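Local coordinates for DUF4847 domain-containing protein (Bacteroides vulgatus, PDB 4ZGF) that is of unknown function but binds calcium ions and belongs to a lipocalin-like family of the calycin clan, at residues Glu28-Ala33 / Asn102-Glu107. Numbering follows the deposited sequence. Where two conformers were deposited one is given.
Sequences EPKYNA and NNEFIE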
loop_
_atom_site.group_PDB
_atom_site.type_symbol
_atom_site.label_atom_id
_atom_site.label_comp_id
_atom_site.label_asym_id
_atom_site.label_seq_id
_atom_site.Cartn_x
_atom_site.Cartn_y
_atom_site.Cartn_z
ATOM N N GLU A 28 -11.638 3.984 6.345
ATOM C CA GLU A 28 -12.315 4.724 5.293
ATOM C C GLU A 28 -11.407 4.822 4.073
ATOM O O GLU A 28 -10.313 5.379 4.191
ATOM C CB GLU A 28 -12.701 6.126 5.774
ATOM C CG GLU A 28 -13.507 6.931 4.739
ATOM C CD GLU A 28 -13.851 8.368 5.118
ATOM O OE1 GLU A 28 -13.732 8.766 6.306
ATOM O OE2 GLU A 28 -14.280 9.116 4.199
ATOM N N PRO A 29 -11.821 4.307 2.917
ATOM C CA PRO A 29 -10.944 4.322 1.727
ATOM C C PRO A 29 -10.892 5.719 1.132
ATOM O O PRO A 29 -11.888 6.239 0.645
ATOM C CB PRO A 29 -11.627 3.324 0.782
ATOM C CG PRO A 29 -13.089 3.414 1.151
ATOM C CD PRO A 29 -13.113 3.635 2.641
ATOM N N LYS A 30 -9.704 6.342 1.141
ATOM C CA LYS A 30 -9.538 7.747 0.823
ATOM C C LYS A 30 -9.969 8.088 -0.603
ATOM O O LYS A 30 -10.763 9.022 -0.797
ATOM C CB LYS A 30 -8.056 8.112 1.023
ATOM C CG LYS A 30 -7.737 9.538 0.646
ATOM C CD LYS A 30 -6.277 9.902 0.926
ATOM C CE LYS A 30 -5.955 11.300 0.453
ATOM N NZ LYS A 30 -4.548 11.651 0.794
ATOM N N TYR A 31 -9.394 7.412 -1.594
ATOM C CA TYR A 31 -9.643 7.835 -2.977
ATOM C C TYR A 31 -10.971 7.316 -3.507
ATOM O O TYR A 31 -11.608 8.004 -4.304
ATOM C CB TYR A 31 -8.430 7.499 -3.853
ATOM C CG TYR A 31 -7.249 8.376 -3.478
ATOM C CD1 TYR A 31 -7.289 9.725 -3.773
ATOM C CD2 TYR A 31 -6.146 7.882 -2.796
ATOM C CE1 TYR A 31 -6.244 10.571 -3.436
ATOM C CE2 TYR A 31 -5.083 8.713 -2.448
ATOM C CZ TYR A 31 -5.135 10.058 -2.771
ATOM O OH TYR A 31 -4.128 10.940 -2.430
ATOM N N ASN A 32 -11.426 6.138 -3.045
ATOM C CA ASN A 32 -12.780 5.726 -3.397
ATOM C C ASN A 32 -13.810 6.679 -2.780
ATOM O O ASN A 32 -14.805 7.012 -3.438
ATOM C CB ASN A 32 -13.020 4.281 -2.988
ATOM C CG ASN A 32 -12.378 3.309 -3.961
ATOM O OD1 ASN A 32 -12.931 3.051 -5.052
ATOM N ND2 ASN A 32 -11.225 2.778 -3.611
ATOM N N ALA A 33 -13.580 7.141 -1.546
ATOM C CA ALA A 33 -14.479 8.162 -0.970
ATOM C C ALA A 33 -14.406 9.439 -1.766
ATOM O O ALA A 33 -15.432 10.079 -2.050
ATOM C CB ALA A 33 -14.171 8.410 0.482
ATOM N N ASN A 102 3.248 9.343 -5.673
ATOM C CA ASN A 102 4.409 8.533 -5.314
ATOM C C ASN A 102 4.837 8.816 -3.885
ATOM O O ASN A 102 5.188 7.906 -3.139
ATOM C CB ASN A 102 5.602 8.824 -6.230
ATOM C CG ASN A 102 5.521 8.190 -7.594
ATOM O OD1 ASN A 102 4.550 7.492 -7.931
ATOM N ND2 ASN A 102 6.561 8.397 -8.394
ATOM N N ASN A 103 4.890 10.093 -3.535
ATOM C CA ASN A 103 5.367 10.483 -2.214
ATOM C C ASN A 103 4.443 9.892 -1.132
ATOM O O ASN A 103 4.913 9.414 -0.102
ATOM C CB ASN A 103 5.417 12.014 -2.101
ATOM C CG ASN A 103 6.365 12.677 -3.105
ATOM O OD1 ASN A 103 7.164 12.029 -3.763
ATOM N ND2 ASN A 103 6.218 13.987 -3.259
ATOM N N GLU A 104 3.136 9.909 -1.383
ATOM C CA GLU A 104 2.177 9.350 -0.453
ATOM C C GLU A 104 2.411 7.829 -0.268
ATOM O O GLU A 104 2.369 7.302 0.852
ATOM C CB GLU A 104 0.770 9.664 -0.942
ATOM C CG GLU A 104 -0.318 9.231 -0.003
ATOM C CD GLU A 104 -1.692 9.652 -0.469
ATOM O OE1 GLU A 104 -1.887 9.958 -1.655
ATOM O OE2 GLU A 104 -2.600 9.662 0.360
ATOM N N PHE A 105 2.620 7.132 -1.387
ATOM C CA PHE A 105 2.864 5.691 -1.345
ATOM C C PHE A 105 4.165 5.360 -0.610
ATOM O O PHE A 105 4.223 4.470 0.256
ATOM C CB PHE A 105 2.887 5.157 -2.775
ATOM C CG PHE A 105 3.151 3.689 -2.875
ATOM C CD1 PHE A 105 2.146 2.770 -2.695
ATOM C CD2 PHE A 105 4.455 3.209 -3.084
ATOM C CE1 PHE A 105 2.377 1.395 -2.811
ATOM C CE2 PHE A 105 4.692 1.844 -3.200
ATOM C CZ PHE A 105 3.642 0.942 -3.061
ATOM N N ILE A 106 5.238 6.064 -0.981
ATOM C CA ILE A 106 6.544 5.818 -0.383
ATOM C C ILE A 106 6.507 6.095 1.124
ATOM O O ILE A 106 7.062 5.322 1.909
ATOM C CB ILE A 106 7.627 6.658 -1.129
ATOM C CG1 ILE A 106 7.817 6.117 -2.551
ATOM C CG2 ILE A 106 8.955 6.643 -0.381
ATOM C CD1 ILE A 106 8.513 7.124 -3.485
ATOM N N GLU A 107 5.822 7.155 1.532
ATOM C CA GLU A 107 5.708 7.449 2.945
ATOM C C GLU A 107 4.932 6.357 3.677
ATOM O O GLU A 107 5.329 5.921 4.762
ATOM C CB GLU A 107 5.056 8.817 3.122
ATOM C CG GLU A 107 4.986 9.314 4.556
ATOM C CD GLU A 107 6.347 9.792 5.192
ATOM O OE1 GLU A 107 7.526 9.668 4.668
ATOM O OE2 GLU A 107 6.219 10.190 6.366
#
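A salt bridge and a tyrosine hydrogen bond, sharing one carboxylate, link two helices of this lipocalin-like calycin fold: K30 and Y31, in the first turn of helix 30-35, both reach for E104 on helix 100-111. The backbones stay well apart, 11.9 Å between K30 CA and E104 CA, and long side chains coming from opposite directions bridge the gap. K30 manages its half by being fully extended, with CG anti to the backbone N (chi1 177°) and the rest of the chain straight. Its CG lies over one face of the Y31 ring, 4.0 Å above the plane and over the centre. Y31 is buried, packed against F16 of strand 11-21 and A49, L50 and I53 of helix 40-54. E104, also extended, splits its two oxygens between the partners. K30 NZ donates to E104 OE2 at 2.8 Å, on the syn side but 34° out of the carboxylate plane; the nearby ammonium probably helps keep the glutamate ionised. A weak bond from K30 NZ to Y31 OH, 3.3 Å, closes the triangle. Ring and carboxylate planes stand 74° apart, and E104 OE1 lies at the ring's edge, in its plane, where its syn lone pair takes the bond from Y31 OH at 2.6 Å.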